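Local coordinates for effector protein MavE (Legionella pneumophila subsp. pneumophila, PDB 6PIR) that acts as a virulence effector needed for endoplasmic reticulum-mediated remodelling of the Legionella-containing vacuole, for lysosomal evasion and for replication inside host cells, at residues R8-L11 / I12-M16; R44-I47 / N48-T52; E71-A74 / L75-K79; N82-S85 / E86-E89. One frame throughout, in Å; residues are numbered along the deposited sequence.

Contact 1: residues R8-L11 / I12-M16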
loop_
_atom_site.group_PDB
_atom_site.type_symbol
_atom_site.label_atom_id
_atom_site.label_comp_id
_atom_site.label_asym_id
_atom_site.label_seq_id
_atom_site.Cartn_x
_atom_site.Cartn_y
_atom_site.Cartn_z
ATOM N N ARG A 8 -7.419 -10.122 -2.256
ATOM C CA ARG A 8 -7.479 -9.963 -0.802
ATOM C C ARG A 8 -6.137 -10.283 -0.131
ATOM O O ARG A 8 -5.714 -9.580 0.798
ATOM C CB ARG A 8 -8.628 -10.796 -0.233
ATOM C CG ARG A 8 -9.937 -10.027 -0.340
ATOM C CD ARG A 8 -11.121 -10.769 0.195
ATOM N NE ARG A 8 -11.546 -11.799 -0.732
ATOM C CZ ARG A 8 -11.553 -13.088 -0.434
ATOM N NH1 ARG A 8 -11.162 -13.462 0.784
ATOM N NH2 ARG A 8 -11.984 -13.979 -1.335
ATOM N N ASN A 9 -5.463 -11.346 -0.570
ATOM C CA ASN A 9 -4.151 -11.665 -0.015
ATOM C C ASN A 9 -3.126 -10.601 -0.376
ATOM O O ASN A 9 -2.285 -10.232 0.459
ATOM C CB ASN A 9 -3.687 -13.034 -0.500
ATOM C CG ASN A 9 -3.465 -13.997 0.638
ATOM O OD1 ASN A 9 -2.360 -14.102 1.173
ATOM N ND2 ASN A 9 -4.509 -14.712 1.009
ATOM N N PHE A 10 -3.169 -10.122 -1.628
ATOM C CA PHE A 10 -2.278 -9.055 -2.051
ATOM C C PHE A 10 -2.462 -7.817 -1.174
ATOM O O PHE A 10 -1.487 -7.166 -0.772
ATOM C CB PHE A 10 -2.561 -8.710 -3.501
ATOM C CG PHE A 10 -1.549 -7.793 -4.106
ATOM C CD1 PHE A 10 -0.462 -8.312 -4.803
ATOM C CD2 PHE A 10 -1.684 -6.421 -4.006
ATOM C CE1 PHE A 10 0.496 -7.464 -5.377
ATOM C CE2 PHE A 10 -0.741 -5.574 -4.567
ATOM C CZ PHE A 10 0.351 -6.099 -5.258
ATOM N N LEU A 11 -3.708 -7.474 -0.880
ATOM C CA LEU A 11 -3.989 -6.341 -0.016
ATOM C C LEU A 11 -3.424 -6.577 1.371
ATOM O O LEU A 11 -2.834 -5.676 1.962
ATOM C CB LEU A 11 -5.510 -6.121 0.061
ATOM C CG LEU A 11 -6.203 -5.615 -1.198
ATOM C CD1 LEU A 11 -7.719 -5.751 -0.999
ATOM C CD2 LEU A 11 -5.815 -4.175 -1.541
ATOM N N ILE A 12 -3.659 -7.761 1.945
ATOM C CA ILE A 12 -3.179 -8.019 3.306
ATOM C C ILE A 12 -1.653 -7.868 3.384
ATOM O O ILE A 12 -1.098 -7.248 4.312
ATOM C CB ILE A 12 -3.620 -9.415 3.756
ATOM C CG1 ILE A 12 -5.127 -9.414 4.034
ATOM C CG2 ILE A 12 -2.831 -9.860 4.961
ATOM C CD1 ILE A 12 -5.654 -10.771 4.142
ATOM N N ASN A 13 -0.943 -8.436 2.412
ATOM C CA ASN A 13 0.527 -8.351 2.461
ATOM C C ASN A 13 1.025 -6.945 2.183
ATOM O O ASN A 13 2.052 -6.499 2.749
ATOM C CB ASN A 13 1.115 -9.325 1.460
ATOM C CG ASN A 13 0.932 -10.742 1.879
ATOM O OD1 ASN A 13 0.927 -11.042 3.070
ATOM N ND2 ASN A 13 0.805 -11.632 0.912
ATOM N N SER A 14 0.337 -6.245 1.282
ATOM C CA SER A 14 0.687 -4.866 0.975
ATOM C C SER A 14 0.482 -3.964 2.187
ATOM O O SER A 14 1.327 -3.110 2.487
ATOM C CB SER A 14 -0.157 -4.417 -0.213
ATOM O OG SER A 14 0.192 -5.180 -1.348
ATOM N N LEU A 15 -0.640 -4.144 2.888
ATOM C CA LEU A 15 -0.897 -3.397 4.100
ATOM C C LEU A 15 0.120 -3.709 5.177
ATOM O O LEU A 15 0.564 -2.797 5.877
ATOM C CB LEU A 15 -2.314 -3.682 4.595
ATOM C CG LEU A 15 -3.368 -3.194 3.629
ATOM C CD1 LEU A 15 -4.742 -3.492 4.249
ATOM C CD2 LEU A 15 -3.196 -1.739 3.278
ATOM N N MET A 16 0.531 -4.973 5.303
ATOM C CA MET A 16 1.584 -5.284 6.264
ATOM C C MET A 16 2.862 -4.499 5.963
ATOM O O MET A 16 3.462 -3.895 6.864
ATOM C CB MET A 16 1.841 -6.786 6.282
ATOM C CG MET A 16 3.296 -7.159 6.563
ATOM S SD MET A 16 3.511 -8.802 5.947
ATOM C CE MET A 16 4.084 -8.440 4.312
#
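Ser14 grips the carbonyl oxygen of Phe10 twice. Its hydroxyl OG donates to Phe10 O at 2.7 Å, and its backbone N donates to the same Phe10 O at 2.9 Å. The two donors come from opposite faces of the carbonyl plane, with OG standing 35° above it. Ser14 OG lies beside its own backbone N (chi1 -65°), which turns the hydroxyl back along the helix to the preceding turn. The other backbone bonds are those of a regular alpha-helix: Ile12 N to Arg8 O, Asn13 N to Asn9 O and Leu15 N to Leu11 O.

The hydroxyl also meets an aromatic ring. Phe10 CE2 is 3.4 Å from Ser14 OG, an oblique approach to the ring. Asn9 and Asn13 lie one turn apart, with OD1 of Asn9 4.0 Å from ND2 of Asn13 and their amide planes 69° apart. On other sides of the helix, carbon covers carbonyls. Ile12 CG1 sits 3.3 Å from Arg8 O, and Leu15 CG is 3.0 Å from Leu11 O.

Phe10, Leu11, Ser14 and Leu15 are buried within the helical bundle. Helix 85-106 meets Phe10 and Leu11, while Val76 of helix 59-77 meets Phe10 and Ser14. The serine thus places a hydroxyl in the core with its hydrogen-bonding capacity as a donor met within its own helix.

Contact 2: residues R44-I47 / N48-T52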
loop_
_atom_site.group_PDB
_atom_site.type_symbol
_atom_site.label_atom_id
_atom_site.label_comp_id
_atom_site.label_asym_id
_atom_site.label_seq_id
_atom_site.Cartn_x
_atom_site.Cartn_y
_atom_site.Cartn_z
ATOM N N ARG A 44 5.249 3.804 -12.292
ATOM C CA ARG A 44 4.553 5.060 -12.009
ATOM C C ARG A 44 3.108 4.692 -11.689
ATOM O O ARG A 44 2.327 4.390 -12.593
ATOM C CB ARG A 44 4.646 6.025 -13.189
ATOM N N TYR A 45 2.763 4.690 -10.404
ATOM C CA TYR A 45 1.441 4.249 -9.978
ATOM C C TYR A 45 0.405 5.362 -9.856
ATOM O O TYR A 45 -0.775 5.051 -9.632
ATOM C CB TYR A 45 1.538 3.511 -8.639
ATOM C CG TYR A 45 2.280 2.210 -8.755
ATOM C CD1 TYR A 45 1.913 1.259 -9.700
ATOM C CD2 TYR A 45 3.304 1.908 -7.885
ATOM C CE1 TYR A 45 2.604 0.071 -9.812
ATOM C CE2 TYR A 45 3.987 0.726 -7.974
ATOM C CZ TYR A 45 3.634 -0.202 -8.933
ATOM O OH TYR A 45 4.327 -1.395 -9.031
ATOM N N GLN A 46 0.802 6.635 -9.972
ATOM C CA GLN A 46 -0.113 7.769 -9.795
ATOM C C GLN A 46 -0.836 7.702 -8.445
ATOM O O GLN A 46 -2.050 7.855 -8.361
ATOM C CB GLN A 46 -1.143 7.835 -10.931
ATOM C CG GLN A 46 -0.637 7.713 -12.356
ATOM C CD GLN A 46 -1.807 7.599 -13.324
ATOM O OE1 GLN A 46 -2.750 6.833 -13.088
ATOM N NE2 GLN A 46 -1.770 8.378 -14.397
ATOM N N ILE A 47 -0.082 7.462 -7.373
ATOM C CA ILE A 47 -0.719 7.317 -6.060
ATOM C C ILE A 47 -1.213 8.665 -5.547
ATOM O O ILE A 47 -2.301 8.755 -4.959
ATOM C CB ILE A 47 0.263 6.654 -5.077
ATOM C CG1 ILE A 47 0.683 5.277 -5.611
ATOM C CG2 ILE A 47 -0.348 6.519 -3.700
ATOM C CD1 ILE A 47 2.014 4.762 -5.053
ATOM N N ASN A 48 -0.461 9.744 -5.830
ATOM C CA ASN A 48 -0.829 11.094 -5.391
ATOM C C ASN A 48 -2.278 11.442 -5.714
ATOM O O ASN A 48 -3.001 11.996 -4.873
ATOM C CB ASN A 48 0.099 12.121 -6.047
ATOM C CG ASN A 48 1.292 12.454 -5.201
ATOM O OD1 ASN A 48 1.328 12.121 -4.022
ATOM N ND2 ASN A 48 2.294 13.104 -5.800
ATOM N N SER A 49 -2.739 11.097 -6.906
ATOM C CA SER A 49 -4.086 11.522 -7.280
ATOM C C SER A 49 -5.194 10.825 -6.487
ATOM O O SER A 49 -6.344 11.276 -6.537
ATOM C CB SER A 49 -4.311 11.269 -8.759
ATOM O OG SER A 49 -4.302 9.878 -9.019
ATOM N N ARG A 50 -4.892 9.744 -5.779
ATOM C CA ARG A 50 -5.904 8.958 -5.078
ATOM C C ARG A 50 -6.011 9.301 -3.589
ATOM O O ARG A 50 -6.824 8.710 -2.873
ATOM C CB ARG A 50 -5.587 7.476 -5.288
ATOM C CG ARG A 50 -5.664 7.046 -6.771
ATOM C CD ARG A 50 -4.832 5.792 -7.093
ATOM N NE ARG A 50 -5.247 5.139 -8.339
ATOM C CZ ARG A 50 -4.918 5.555 -9.558
ATOM N NH1 ARG A 50 -4.152 6.635 -9.701
ATOM N NH2 ARG A 50 -5.344 4.891 -10.634
ATOM N N ILE A 51 -5.199 10.231 -3.101
ATOM C CA ILE A 51 -5.222 10.584 -1.686
ATOM C C ILE A 51 -6.456 11.407 -1.362
ATOM O O ILE A 51 -6.742 12.412 -2.021
ATOM C CB ILE A 51 -3.938 11.351 -1.320
ATOM C CG1 ILE A 51 -2.729 10.433 -1.460
ATOM C CG2 ILE A 51 -4.016 11.893 0.102
ATOM C CD1 ILE A 51 -1.361 11.118 -1.167
ATOM N N THR A 52 -7.197 10.989 -0.337
ATOM C CA THR A 52 -8.372 11.724 0.104
ATOM C C THR A 52 -8.002 13.053 0.743
ATOM O O THR A 52 -7.155 13.117 1.641
ATOM C CB THR A 52 -9.160 10.884 1.095
ATOM O OG1 THR A 52 -9.609 9.716 0.407
ATOM C CG2 THR A 52 -10.347 11.660 1.632
#
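Gln46 O faces two side chains of the segment that follows it, those of Ser49 and Arg50. Asn48 opens that segment, next to Ile47. Its own carbonyl accepts a weak bond from Ile51 N.

Ser49 comes next. Its OG lies between the backbone N and the carbonyl carbon (chi1 66°), which directs it back to Gln46 O at 3.1 Å. Arg50 binds the same oxygen. Its side chain runs extended from CG to NE, and NH1 donates to Gln46 O at 2.8 Å with a bent N-H...O angle of 133°. The two donors reach Gln46 O from opposite faces of the carbonyl plane. Tyr45 O lies over one face of the guanidinium, 3.7 Å from NH1 of Arg50. The side-chain amide of Gln46 is turned 38° from the guanidinium plane, with OE1 of Gln46 3.7 Å from NH1 of Arg50. The backbone of Arg50 closes the turn, N to Ile47 O at 2.9 Å. Ile51 follows with CG1 3.9 Å from Ile47 O.

Tyr45 is the last residue of the proposed NPxY motif, and this turn comes directly after it. The whole region is a loop between helices 26-36 and 59-77. Arg50 also forms a salt bridge with Asp100 of helix 85-106, which gives its guanidinium a second anchor. Ile47 packs between helices, against Phe65 and Ile69 of helix 59-77 and Leu99 of helix 85-106.

Contact 3: residues E71-A74 / L75-K79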
loop_
_atom_site.group_PDB
_atom_site.type_symbol
_atom_site.label_atom_id
_atom_site.label_comp_id
_atom_site.label_asym_id
_atom_site.label_seq_id
_atom_site.Cartn_x
_atom_site.Cartn_y
_atom_site.Cartn_z
ATOM N N GLU A 71 6.665 0.991 -2.508
ATOM C CA GLU A 71 7.594 0.006 -1.964
ATOM C C GLU A 71 6.859 -1.248 -1.547
ATOM O O GLU A 71 7.364 -2.356 -1.743
ATOM C CB GLU A 71 8.355 0.593 -0.778
ATOM C CG GLU A 71 9.398 1.638 -1.215
ATOM C CD GLU A 71 9.635 2.735 -0.186
ATOM O OE1 GLU A 71 9.312 2.573 1.006
ATOM O OE2 GLU A 71 10.162 3.785 -0.566
ATOM N N ALA A 72 5.679 -1.083 -0.956
ATOM C CA ALA A 72 4.873 -2.220 -0.555
ATOM C C ALA A 72 4.485 -3.058 -1.764
ATOM O O ALA A 72 4.624 -4.284 -1.744
ATOM C CB ALA A 72 3.618 -1.737 0.184
ATOM N N ILE A 73 4.032 -2.409 -2.838
ATOM C CA ILE A 73 3.659 -3.138 -4.057
ATOM C C ILE A 73 4.864 -3.887 -4.624
ATOM O O ILE A 73 4.760 -5.055 -5.016
ATOM C CB ILE A 73 3.053 -2.177 -5.094
ATOM C CG1 ILE A 73 1.740 -1.602 -4.595
ATOM C CG2 ILE A 73 2.882 -2.854 -6.449
ATOM C CD1 ILE A 73 1.261 -0.437 -5.396
ATOM N N ALA A 74 6.020 -3.213 -4.696
ATOM C CA ALA A 74 7.248 -3.847 -5.159
ATOM C C ALA A 74 7.568 -5.092 -4.343
ATOM O O ALA A 74 7.867 -6.155 -4.907
ATOM C CB ALA A 74 8.403 -2.837 -5.060
ATOM N N LEU A 75 7.516 -4.972 -3.004
ATOM C CA LEU A 75 7.907 -6.073 -2.134
ATOM C C LEU A 75 6.938 -7.248 -2.240
ATOM O O LEU A 75 7.357 -8.413 -2.326
ATOM C CB LEU A 75 7.992 -5.584 -0.689
ATOM C CG LEU A 75 9.177 -4.630 -0.378
ATOM C CD1 LEU A 75 8.964 -3.970 0.958
ATOM C CD2 LEU A 75 10.480 -5.397 -0.394
ATOM N N VAL A 76 5.641 -6.967 -2.264
ATOM C CA VAL A 76 4.691 -8.060 -2.448
ATOM C C VAL A 76 4.838 -8.670 -3.832
ATOM O O VAL A 76 4.890 -9.894 -3.977
ATOM C CB VAL A 76 3.249 -7.575 -2.193
ATOM C CG1 VAL A 76 2.242 -8.668 -2.575
ATOM C CG2 VAL A 76 3.077 -7.187 -0.715
ATOM N N SER A 77 4.941 -7.838 -4.869
ATOM C CA SER A 77 4.962 -8.350 -6.227
ATOM C C SER A 77 6.189 -9.208 -6.487
ATOM O O SER A 77 6.122 -10.141 -7.285
ATOM C CB SER A 77 4.918 -7.209 -7.246
ATOM O OG SER A 77 3.738 -6.440 -7.169
ATOM N N GLU A 78 7.329 -8.914 -5.847
ATOM C CA GLU A 78 8.499 -9.721 -6.181
ATOM C C GLU A 78 8.470 -11.127 -5.580
ATOM O O GLU A 78 9.351 -11.925 -5.908
ATOM C CB GLU A 78 9.789 -8.992 -5.791
ATOM C CG GLU A 78 10.010 -8.875 -4.339
ATOM C CD GLU A 78 11.194 -7.984 -4.041
ATOM O OE1 GLU A 78 11.624 -7.960 -2.862
ATOM O OE2 GLU A 78 11.637 -7.272 -4.972
ATOM N N LYS A 79 7.493 -11.454 -4.726
ATOM C CA LYS A 79 7.355 -12.820 -4.224
ATOM C C LYS A 79 6.924 -13.817 -5.310
ATOM O O LYS A 79 7.152 -15.018 -5.151
ATOM C CB LYS A 79 6.363 -12.847 -3.053
ATOM C CG LYS A 79 6.094 -14.215 -2.428
ATOM C CD LYS A 79 5.154 -14.083 -1.263
ATOM C CE LYS A 79 4.760 -15.432 -0.650
ATOM N NZ LYS A 79 3.881 -15.211 0.546
#
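Ser77 and Ile73 lie one helical turn apart, and the hydroxyl of the serine is turned back to the isoleucine. Ser77 OG stands beside its own backbone N (chi1 -62°). It donates to Ile73 O at 2.8 Å from 39° above the carbonyl plane. Ser77 N binds the same Ile73 O at 2.8 Å from the other face. The CG2 branch of Ile73 passes alongside, 3.8 Å from Ser77 OG.

Leu75 is turned to another side of the helix. Its CG lies 3.2 Å from Glu71 O, and CD1 also lies close to this oxygen, which accepts the backbone N of Leu75 as well. Val76 uses one methyl in a similar way: its CG2 is 3.4 Å from Ala72 O. Glu78 CG is folded between its backbone N and carbonyl carbon. This brings the aliphatic part of its side chain beside Ala74 O, with CG at 3.5 Å from that oxygen. Backbone bonds also run from Val76 N to Ala72 O and from Glu78 N to Ala74 O.

These side chains fan out to three neighbouring helices near the C-terminal end of helix 59-77. The carboxylate of Glu71 hydrogen-bonds His33 of helix 26-36, and Leu75 packs on Phe35 there. Val76 meets Phe17 of helix 5-21. Ile73 and Ser77 face helix 85-106, where they touch Leu98 and Ile91 respectively.

Contact 4: residues N82-S85 / E86-E89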
loop_
_atom_site.group_PDB
_atom_site.type_symbol
_atom_site.label_atom_id
_atom_site.label_comp_id
_atom_site.label_asym_id
_atom_site.label_seq_id
_atom_site.Cartn_x
_atom_site.Cartn_y
_atom_site.Cartn_z
ATOM N N ASN A 82 8.521 -15.773 -11.976
ATOM C CA ASN A 82 8.095 -16.251 -13.290
ATOM C C ASN A 82 6.585 -16.323 -13.517
ATOM O O ASN A 82 6.038 -17.409 -13.767
ATOM C CB ASN A 82 8.742 -17.599 -13.565
ATOM C CG ASN A 82 10.237 -17.503 -13.574
ATOM O OD1 ASN A 82 10.808 -16.858 -14.452
ATOM N ND2 ASN A 82 10.887 -18.112 -12.587
ATOM N N PRO A 83 5.880 -15.200 -13.441
ATOM C CA PRO A 83 4.411 -15.240 -13.502
ATOM C C PRO A 83 3.827 -15.522 -14.886
ATOM O O PRO A 83 4.290 -15.018 -15.912
ATOM C CB PRO A 83 4.007 -13.849 -13.011
ATOM C CG PRO A 83 5.161 -12.980 -13.411
ATOM C CD PRO A 83 6.394 -13.830 -13.283
ATOM N N THR A 84 2.736 -16.286 -14.886
ATOM C CA THR A 84 1.935 -16.472 -16.079
ATOM C C THR A 84 1.288 -15.145 -16.469
ATOM O O THR A 84 1.266 -14.191 -15.687
ATOM C CB THR A 84 0.849 -17.495 -15.800
ATOM O OG1 THR A 84 -0.048 -16.932 -14.834
ATOM C CG2 THR A 84 1.459 -18.731 -15.191
ATOM N N SER A 85 0.718 -15.086 -17.681
ATOM C CA SER A 85 -0.035 -13.886 -18.036
ATOM C C SER A 85 -1.165 -13.677 -17.048
ATOM O O SER A 85 -1.473 -12.543 -16.666
ATOM C CB SER A 85 -0.613 -13.974 -19.449
ATOM O OG SER A 85 0.384 -13.915 -20.447
ATOM N N GLU A 86 -1.757 -14.772 -16.585
ATOM C CA GLU A 86 -2.860 -14.676 -15.640
ATOM C C GLU A 86 -2.395 -14.072 -14.323
ATOM O O GLU A 86 -3.046 -13.180 -13.791
ATOM C CB GLU A 86 -3.471 -16.057 -15.437
ATOM C CG GLU A 86 -4.191 -16.620 -16.689
ATOM C CD GLU A 86 -3.297 -16.874 -17.925
ATOM O OE1 GLU A 86 -2.087 -17.210 -17.796
ATOM O OE2 GLU A 86 -3.827 -16.739 -19.050
ATOM N N THR A 87 -1.224 -14.483 -13.830
ATOM C CA THR A 87 -0.692 -13.886 -12.606
ATOM C C THR A 87 -0.326 -12.420 -12.799
ATOM O O THR A 87 -0.604 -11.600 -11.925
ATOM C CB THR A 87 0.522 -14.676 -12.114
ATOM O OG1 THR A 87 0.096 -15.986 -11.720
ATOM C CG2 THR A 87 1.193 -13.970 -10.928
ATOM N N THR A 88 0.315 -12.063 -13.917
ATOM C CA THR A 88 0.608 -10.647 -14.145
ATOM C C THR A 88 -0.678 -9.813 -14.229
ATOM O O THR A 88 -0.739 -8.701 -13.697
ATOM C CB THR A 88 1.469 -10.465 -15.401
ATOM O OG1 THR A 88 0.719 -10.800 -16.569
ATOM C CG2 THR A 88 2.684 -11.355 -15.337
ATOM N N GLU A 89 -1.712 -10.329 -14.891
ATOM C CA GLU A 89 -2.993 -9.626 -14.930
ATOM C C GLU A 89 -3.666 -9.612 -13.553
ATOM O O GLU A 89 -4.345 -8.640 -13.207
ATOM C CB GLU A 89 -3.901 -10.242 -16.003
ATOM C CG GLU A 89 -3.484 -9.858 -17.436
ATOM C CD GLU A 89 -3.769 -10.947 -18.462
ATOM O OE1 GLU A 89 -4.509 -11.895 -18.135
ATOM O OE2 GLU A 89 -3.223 -10.869 -19.589
#
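Thr84 is the N-cap of helix 85-106. Its OG1 accepts from Thr87 N at 2.9 Å, with an N-H...O angle of 162°. This capping bond meets one of the N-H groups that the first turn of a helix leaves without a backbone acceptor. Thr84 OG1 takes up its post between the backbone N and the carbonyl carbon (chi1 66°). The Thr84 and Thr87 side chains cross at about a right angle. The first regular backbone bonds of the helix run from Thr88 N to Thr84 O and from Glu89 N to Ser85 O.

Such an N-cap ends the loop after helix 59-77 and starts the next helix of the bundle at an exposed corner. Thr88 OG1 adds a second donor to Ser85 O at 2.8 Å. It arrives on the same face of that carbonyl as Glu89 N. Pro83, just before the cap, packs on two threonine methyls. Its CB is 3.5 Å from CG2 of Thr87, and its CG is 3.5 Å from CG2 of Thr88. The bent side chain of Glu86 curls back, with OE1 3.6 Å from CB of Thr84.

How the contacts relate
The four contacts follow one another along an all-helical chain, a piece of the longer, membrane-anchored effector without its C-terminal transmembrane helix. Contact 1 lies on helix 5-21, contact 2 in the loop before helix 59-77, contact 3 towards the end of that helix, and contact 4 at the start of helix 85-106. Contacts 1 and 3 have centres about 10 Å apart and touch, joining two helices. Contact 2 reaches contact 3 through Tyr45, whose OH is 3.3 Å from CG2 of Ile73, although their centres are about 17 Å apart. The proposed NPxY motif is therefore packed against the bundle at its tyrosine. Contact 4 is peripheral, its centre about 24 Å from that of contact 2.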